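Local structure of proteasome assembly chaperone family protein (Pyrococcus furiosus, 3VR0) at residues Ala59-Phe70 against Glu83-Trp92. The protein probably acts as a proteasome activator, being an archaeal homologue of the proteasome assembly chaperones. Sequence-based numbering, arbitrary orientation.
Sequences AKKFAELYSPHF and ELMKNEFYYW
F62 and A63 both face F89 across two antiparallel neighbours of the large mixed sheet, strands 60-66 and 87-92, and so form a classic beta bulge. F89 O accepts from F62 N at 2.9 Å and only weakly from A63 N, while F89 N returns an almost straight bond (179°) to A63 O. The extra residue shifts the register by one. On the face of A63 and L65, L65 CB lies at the edge of the F89 ring and the small A63 methyl fits 4.0 Å from F89 CD2; helix 116-131 covers this side.

The other face is charged, and K61 runs along it. Its CB sits over the face of the Y90 ring, 4.0 Å from the centroid, a CH-pi contact; CG lies near F89 O and CD near the E88 carboxylate. A single bend at chi3 (75°) then brings NZ to two acids: E64 OE1 at 3.0 Å, on its syn side but 33° out of the carboxylate plane, and E88 OE2 at 3.2 Å, approached from above the plane. Lysine fits here because its methylenes can lie on an aromatic ring while the ammonium reaches past it. K86 NZ is held by E83 OE1, more weakly by E64 OE1, and by a salt bridge to E88 OE2; the shared acids E64 and E88 probably offset the closeness of the two ammonium groups. Y90 OH donates to E88 OE1 at 2.8 Å. An alanine in place of E88 would probably cost both lysines an acid and leave the Y90 hydroxyl without its acceptor. E64 OE2 is also hydrogen-bonded to Y25 OH, and water 1 donates to E64 OE2 at 2.7 Å and to E83 OE2 at 2.6 Å.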
ATOM      1  N   ALA C  59      32.012 -10.182  17.909  1.00 30.02           N
ATOM      2  CA  ALA C  59      30.896  -9.468  18.447  1.00 27.89           C
ATOM      3  C   ALA C  59      29.814 -10.472  18.828  1.00 26.83           C
ATOM      4  O   ALA C  59      29.657 -11.508  18.193  1.00 25.37           O
ATOM      5  CB  ALA C  59      30.360  -8.412  17.401  1.00 28.09           C
ATOM      6  N   LYS C  60      29.055 -10.162  19.871  1.00 25.67           N
ATOM      7  CA  LYS C  60      28.076 -11.128  20.356  1.00 25.64           C
ATOM      8  C   LYS C  60      26.662 -10.742  20.011  1.00 23.81           C
ATOM      9  O   LYS C  60      26.258  -9.601  20.246  1.00 23.22           O
ATOM     10  CB  LYS C  60      28.173 -11.207  21.903  1.00 25.67           C
ATOM     11  CG  LYS C  60      27.481 -12.429  22.462  1.00 33.77           C
ATOM     12  CD  LYS C  60      26.603 -12.076  23.649  1.00 43.00           C
ATOM     13  CE  LYS C  60      26.453 -13.273  24.602  1.00 49.42           C
ATOM     14  NZ  LYS C  60      25.233 -14.104  24.303  1.00 52.61           N
ATOM     15  N   LYS C  61      25.873 -11.685  19.524  1.00 24.01           N
ATOM     16  CA  LYS C  61      24.483 -11.349  19.238  1.00 24.96           C
ATOM     17  C   LYS C  61      23.665 -11.132  20.515  1.00 24.35           C
ATOM     18  O   LYS C  61      23.658 -12.019  21.364  1.00 23.28           O
ATOM     19  CB  LYS C  61      23.786 -12.446  18.479  1.00 24.69           C
ATOM     20  CG  LYS C  61      22.313 -12.079  18.295  1.00 28.64           C
ATOM     21  CD  LYS C  61      21.641 -12.801  17.137  1.00 34.71           C
ATOM     22  CE  LYS C  61      21.358 -14.232  17.468  1.00 37.69           C
ATOM     23  NZ  LYS C  61      20.710 -14.873  16.277  1.00 44.43           N
ATOM     24  N   PHE C  62      22.916 -10.023  20.594  1.00 22.76           N
ATOM     25  CA  PHE C  62      22.061  -9.772  21.767  1.00 22.08           C
ATOM     26  C   PHE C  62      20.594  -9.417  21.557  1.00 22.49           C
ATOM     27  O   PHE C  62      19.844  -9.372  22.547  1.00 23.13           O
ATOM     28  CB  PHE C  62      22.665  -8.739  22.695  1.00 21.14           C
ATOM     29  CG  PHE C  62      22.619  -7.302  22.178  1.00 19.69           C
ATOM     30  CD1 PHE C  62      21.792  -6.380  22.763  1.00 14.37           C
ATOM     31  CD2 PHE C  62      23.461  -6.888  21.141  1.00 19.16           C
ATOM     32  CE1 PHE C  62      21.789  -5.094  22.359  1.00 19.08           C
ATOM     33  CE2 PHE C  62      23.484  -5.580  20.734  1.00 18.50           C
ATOM     34  CZ  PHE C  62      22.629  -4.688  21.318  1.00 21.96           C
ATOM     35  N   ALA C  63      20.179  -9.142  20.314  1.00 20.81           N
ATOM     36  CA  ALA C  63      18.766  -8.870  20.030  1.00 20.86           C
ATOM     37  C   ALA C  63      18.408  -9.215  18.575  1.00 21.59           C
ATOM     38  O   ALA C  63      19.266  -9.221  17.711  1.00 19.99           O
ATOM     39  CB  ALA C  63      18.444  -7.410  20.300  1.00 18.69           C
ATOM     40  N   GLU C  64      17.145  -9.516  18.313  1.00 22.62           N
ATOM     41  CA  GLU C  64      16.743  -9.591  16.931  1.00 25.34           C
ATOM     42  C   GLU C  64      15.419  -8.882  16.631  1.00 24.32           C
ATOM     43  O   GLU C  64      14.551  -8.723  17.508  1.00 23.60           O
ATOM     44  CB  GLU C  64      16.940 -11.011  16.305  1.00 26.19           C
ATOM     45  CG  GLU C  64      16.294 -12.125  16.959  1.00 33.48           C
ATOM     46  CD  GLU C  64      16.978 -13.491  16.660  1.00 41.22           C
ATOM     47  OE1 GLU C  64      18.039 -13.576  15.966  1.00 43.05           O
ATOM     48  OE2 GLU C  64      16.413 -14.496  17.133  1.00 45.16           O
ATOM     49  N   LEU C  65      15.338  -8.353  15.410  1.00 22.83           N
ATOM     50  CA  LEU C  65      14.199  -7.525  15.012  1.00 22.24           C
ATOM     51  C   LEU C  65      13.332  -8.283  14.018  1.00 22.32           C
ATOM     52  O   LEU C  65      13.829  -8.842  13.061  1.00 22.93           O
ATOM     53  CB  LEU C  65      14.705  -6.203  14.441  1.00 21.52           C
ATOM     54  CG  LEU C  65      13.683  -5.142  14.027  1.00 23.53           C
ATOM     55  CD1 LEU C  65      14.289  -3.732  14.122  1.00 21.29           C
ATOM     56  CD2 LEU C  65      13.130  -5.422  12.561  1.00 20.01           C
ATOM     57  N   TYR C  66      12.037  -8.313  14.249  1.00 21.64           N
ATOM     58  CA  TYR C  66      11.122  -8.846  13.276  1.00 22.09           C
ATOM     59  C   TYR C  66      10.128  -7.752  12.932  1.00 21.90           C
ATOM     60  O   TYR C  66       9.794  -6.919  13.776  1.00 22.20           O
ATOM     61  CB  TYR C  66      10.339 -10.023  13.882  1.00 22.98           C
ATOM     62  CG  TYR C  66      11.250 -11.189  14.332  1.00 22.88           C
ATOM     63  CD1 TYR C  66      11.644 -12.164  13.430  1.00 21.53           C
ATOM     64  CD2 TYR C  66      11.741 -11.258  15.653  1.00 23.68           C
ATOM     65  CE1 TYR C  66      12.483 -13.224  13.830  1.00 25.88           C
ATOM     66  CE2 TYR C  66      12.597 -12.325  16.083  1.00 22.30           C
ATOM     67  CZ  TYR C  66      12.950 -13.288  15.177  1.00 24.74           C
ATOM     68  OH  TYR C  66      13.742 -14.352  15.578  1.00 30.24           O
ATOM     69  N   SER C  67       9.602  -7.803  11.716  1.00 20.37           N
ATOM     70  CA  SER C  67       8.677  -6.778  11.258  1.00 19.70           C
ATOM     71  C   SER C  67       7.592  -7.307  10.347  1.00 18.40           C
ATOM     72  O   SER C  67       7.880  -8.022   9.387  1.00 18.48           O
ATOM     73  CB  SER C  67       9.452  -5.741  10.461  1.00 18.30           C
ATOM     74  OG  SER C  67       8.546  -4.698  10.121  1.00 22.84           O
ATOM     75  N   PRO C  68       6.356  -6.919  10.608  1.00 19.07           N
ATOM     76  CA  PRO C  68       5.208  -7.255   9.746  1.00 19.47           C
ATOM     77  C   PRO C  68       5.253  -6.432   8.431  1.00 21.16           C
ATOM     78  O   PRO C  68       4.412  -6.664   7.558  1.00 21.10           O
ATOM     79  CB  PRO C  68       3.982  -6.842  10.612  1.00 18.82           C
ATOM     80  CG  PRO C  68       4.612  -5.581  11.465  1.00 19.02           C
ATOM     81  CD  PRO C  68       5.941  -6.198  11.846  1.00 19.30           C
ATOM     82  N   HIS C  69       6.228  -5.513   8.285  1.00 20.46           N
ATOM     83  CA  HIS C  69       6.476  -4.793   7.021  1.00 21.82           C
ATOM     84  C   HIS C  69       7.506  -5.503   6.160  1.00 23.56           C
ATOM     85  O   HIS C  69       7.734  -5.077   5.024  1.00 24.39           O
ATOM     86  CB  HIS C  69       6.948  -3.366   7.268  1.00 19.95           C
ATOM     87  CG  HIS C  69       5.899  -2.522   7.918  1.00 23.84           C
ATOM     88  ND1 HIS C  69       4.904  -1.888   7.197  1.00 17.97           N
ATOM     89  CD2 HIS C  69       5.651  -2.251   9.228  1.00 22.24           C
ATOM     90  CE1 HIS C  69       4.100  -1.253   8.033  1.00 24.13           C
ATOM     91  NE2 HIS C  69       4.533  -1.449   9.270  1.00 23.51           N
ATOM     92  N   PHE C  70       8.142  -6.568   6.680  1.00 22.84           N
ATOM     93  CA  PHE C  70       9.087  -7.332   5.862  1.00 22.50           C
ATOM     94  C   PHE C  70       8.288  -8.236   4.931  1.00 23.00           C
ATOM     95  O   PHE C  70       7.108  -8.468   5.167  1.00 23.28           O
ATOM     96  CB  PHE C  70       9.989  -8.211   6.745  1.00 21.58           C
ATOM     97  CG  PHE C  70      11.083  -7.449   7.476  1.00 21.32           C
ATOM     98  CD1 PHE C  70      11.454  -6.162   7.077  1.00 21.12           C
ATOM     99  CD2 PHE C  70      11.775  -8.049   8.543  1.00 20.22           C
ATOM    100  CE1 PHE C  70      12.522  -5.456   7.743  1.00 21.53           C
ATOM    101  CE2 PHE C  70      12.820  -7.348   9.244  1.00 19.55           C
ATOM    102  CZ  PHE C  70      13.188  -6.050   8.828  1.00 19.39           C
ATOM    103  N   GLU C  83      12.477 -19.799   9.632  1.00 31.67           N
ATOM    104  CA  GLU C  83      12.452 -18.602  10.431  1.00 30.14           C
ATOM    105  C   GLU C  83      11.979 -17.360   9.639  1.00 28.57           C
ATOM    106  O   GLU C  83      12.416 -17.125   8.524  1.00 26.86           O
ATOM    107  CB  GLU C  83      13.851 -18.336  10.983  1.00 30.49           C
ATOM    108  CG  GLU C  83      13.873 -17.370  12.128  1.00 33.79           C
ATOM    109  CD  GLU C  83      15.231 -17.329  12.839  1.00 40.47           C
ATOM    110  OE1 GLU C  83      16.275 -17.450  12.164  1.00 40.38           O
ATOM    111  OE2 GLU C  83      15.244 -17.139  14.079  1.00 44.29           O
ATOM    112  N   LEU C  84      11.141 -16.536  10.261  1.00 27.03           N
ATOM    113  CA  LEU C  84      10.823 -15.234   9.718  1.00 25.82           C
ATOM    114  C   LEU C  84      12.081 -14.463   9.352  1.00 25.92           C
ATOM    115  O   LEU C  84      13.178 -14.698   9.905  1.00 25.08           O
ATOM    116  CB  LEU C  84      10.028 -14.416  10.729  1.00 25.36           C
ATOM    117  CG  LEU C  84       8.629 -14.862  11.110  1.00 24.61           C
ATOM    118  CD1 LEU C  84       8.164 -13.921  12.210  1.00 23.59           C
ATOM    119  CD2 LEU C  84       7.676 -14.810   9.921  1.00 21.91           C
ATOM    120  N   MET C  85      11.908 -13.520   8.433  1.00 24.17           N
ATOM    121  CA  MET C  85      12.973 -12.619   8.104  1.00 24.33           C
ATOM    122  C   MET C  85      13.188 -11.650   9.256  1.00 23.33           C
ATOM    123  O   MET C  85      12.241 -11.333  10.009  1.00 22.23           O
ATOM    124  CB  MET C  85      12.677 -11.925   6.782  1.00 25.89           C
ATOM    125  CG  MET C  85      12.724 -12.982   5.589  1.00 27.05           C
ATOM    126  SD  MET C  85      12.957 -12.199   4.028  1.00 40.02           S
ATOM    127  CE  MET C  85      11.393 -11.421   4.045  1.00 30.53           C
ATOM    128  N   LYS C  86      14.436 -11.238   9.432  1.00 22.08           N
ATOM    129  CA  LYS C  86      14.799 -10.572  10.666  1.00 23.05           C
ATOM    130  C   LYS C  86      16.060  -9.754  10.472  1.00 22.96           C
ATOM    131  O   LYS C  86      16.767  -9.898   9.445  1.00 23.22           O
ATOM    132  CB  LYS C  86      14.998 -11.642  11.780  1.00 23.08           C
ATOM    133  CG  LYS C  86      16.306 -12.491  11.583  1.00 25.05           C
ATOM    134  CD  LYS C  86      16.375 -13.724  12.539  1.00 29.24           C
ATOM    135  CE  LYS C  86      17.734 -14.410  12.383  1.00 32.17           C
ATOM    136  NZ  LYS C  86      17.823 -15.612  13.260  1.00 37.40           N
ATOM    137  N   ASN C  87      16.298  -8.843  11.407  1.00 22.24           N
ATOM    138  CA  ASN C  87      17.597  -8.197  11.532  1.00 23.03           C
ATOM    139  C   ASN C  87      18.175  -8.661  12.888  1.00 23.68           C
ATOM    140  O   ASN C  87      17.409  -9.103  13.787  1.00 22.93           O
ATOM    141  CB  ASN C  87      17.479  -6.670  11.509  1.00 21.77           C
ATOM    142  CG  ASN C  87      16.886  -6.135  10.191  1.00 24.28           C
ATOM    143  OD1 ASN C  87      16.479  -4.974  10.145  1.00 24.04           O
ATOM    144  ND2 ASN C  87      16.837  -6.979   9.123  1.00 19.65           N
ATOM    145  N   GLU C  88      19.492  -8.540  13.037  1.00 23.09           N
ATOM    146  CA  GLU C  88      20.168  -9.032  14.223  1.00 24.32           C
ATOM    147  C   GLU C  88      21.040  -7.939  14.720  1.00 23.13           C
ATOM    148  O   GLU C  88      21.670  -7.255  13.907  1.00 23.63           O
ATOM    149  CB  GLU C  88      21.044 -10.232  13.880  1.00 25.41           C
ATOM    150  CG  GLU C  88      20.277 -11.460  13.406  1.00 32.11           C
ATOM    151  CD  GLU C  88      21.212 -12.630  13.013  1.00 45.63           C
ATOM    152  OE1 GLU C  88      22.333 -12.398  12.446  1.00 49.87           O
ATOM    153  OE2 GLU C  88      20.828 -13.798  13.281  1.00 50.19           O
ATOM    154  N   PHE C  89      21.071  -7.748  16.037  1.00 20.96           N
ATOM    155  CA  PHE C  89      21.983  -6.801  16.640  1.00 20.51           C
ATOM    156  C   PHE C  89      23.089  -7.568  17.383  1.00 21.53           C
ATOM    157  O   PHE C  89      22.792  -8.510  18.135  1.00 21.04           O
ATOM    158  CB  PHE C  89      21.262  -5.903  17.646  1.00 19.80           C
ATOM    159  CG  PHE C  89      20.249  -4.990  17.045  1.00 17.56           C
ATOM    160  CD1 PHE C  89      20.569  -3.632  16.773  1.00 18.74           C
ATOM    161  CD2 PHE C  89      18.959  -5.437  16.804  1.00 19.00           C
ATOM    162  CE1 PHE C  89      19.598  -2.759  16.253  1.00 21.87           C
ATOM    163  CE2 PHE C  89      17.968  -4.552  16.253  1.00 19.38           C
ATOM    164  CZ  PHE C  89      18.284  -3.239  15.991  1.00 19.17           C
ATOM    165  N   TYR C  90      24.344  -7.153  17.163  1.00 21.83           N
ATOM    166  CA  TYR C  90      25.522  -7.720  17.829  1.00 23.18           C
ATOM    167  C   TYR C  90      26.194  -6.613  18.610  1.00 23.90           C
ATOM    168  O   TYR C  90      26.142  -5.440  18.203  1.00 24.96           O
ATOM    169  CB  TYR C  90      26.537  -8.257  16.801  1.00 24.31           C
ATOM    170  CG  TYR C  90      26.052  -9.485  16.078  1.00 24.79           C
ATOM    171  CD1 TYR C  90      26.515 -10.742  16.410  1.00 27.45           C
ATOM    172  CD2 TYR C  90      25.104  -9.377  15.073  1.00 26.94           C
ATOM    173  CE1 TYR C  90      26.036 -11.874  15.745  1.00 31.76           C
ATOM    174  CE2 TYR C  90      24.631 -10.479  14.407  1.00 29.25           C
ATOM    175  CZ  TYR C  90      25.085 -11.717  14.747  1.00 32.39           C
ATOM    176  OH  TYR C  90      24.587 -12.793  14.058  1.00 38.20           O
ATOM    177  N   TYR C  91      26.839  -6.935  19.721  1.00 23.47           N
ATOM    178  CA  TYR C  91      27.626  -5.876  20.365  1.00 23.66           C
ATOM    179  C   TYR C  91      29.094  -6.261  20.542  1.00 24.13           C
ATOM    180  O   TYR C  91      29.465  -7.452  20.566  1.00 23.13           O
ATOM    181  CB  TYR C  91      27.025  -5.501  21.727  1.00 23.57           C
ATOM    182  CG  TYR C  91      27.340  -6.524  22.835  1.00 23.61           C
ATOM    183  CD1 TYR C  91      28.482  -6.380  23.658  1.00 25.95           C
ATOM    184  CD2 TYR C  91      26.515  -7.622  23.024  1.00 24.96           C
ATOM    185  CE1 TYR C  91      28.765  -7.312  24.685  1.00 30.08           C
ATOM    186  CE2 TYR C  91      26.752  -8.542  24.027  1.00 28.92           C
ATOM    187  CZ  TYR C  91      27.895  -8.397  24.849  1.00 31.68           C
ATOM    188  OH  TYR C  91      28.103  -9.334  25.823  1.00 33.10           O
ATOM    189  N   TRP C  92      29.917  -5.241  20.711  1.00 25.00           N
ATOM    190  CA  TRP C  92      31.325  -5.478  21.036  1.00 27.21           C
ATOM    191  C   TRP C  92      31.663  -4.540  22.156  1.00 27.38           C
ATOM    192  O   TRP C  92      31.364  -3.335  22.075  1.00 28.09           O
ATOM    193  CB  TRP C  92      32.233  -5.190  19.851  1.00 26.69           C
ATOM    194  CG  TRP C  92      33.693  -5.403  20.072  1.00 26.85           C
ATOM    195  CD1 TRP C  92      34.363  -6.620  20.101  1.00 25.32           C
ATOM    196  CD2 TRP C  92      34.697  -4.385  20.223  1.00 25.57           C
ATOM    197  NE1 TRP C  92      35.719  -6.391  20.250  1.00 24.10           N
ATOM    198  CE2 TRP C  92      35.947  -5.042  20.349  1.00 24.84           C
ATOM    199  CE3 TRP C  92      34.659  -2.971  20.292  1.00 27.73           C
ATOM    200  CZ2 TRP C  92      37.161  -4.335  20.516  1.00 23.25           C
ATOM    201  CZ3 TRP C  92      35.861  -2.268  20.451  1.00 28.56           C
ATOM    202  CH2 TRP C  92      37.112  -2.971  20.566  1.00 25.06           C
TER
HETATM  203  O   HOH W   1      16.745 -17.010  16.144  1.00 50.54           O
HETATM  204  O   HOH W   2      12.725 -16.663  15.064  1.00 30.49           O
HETATM  205  O   HOH W   3       9.615 -10.431  10.339  1.00 18.46           O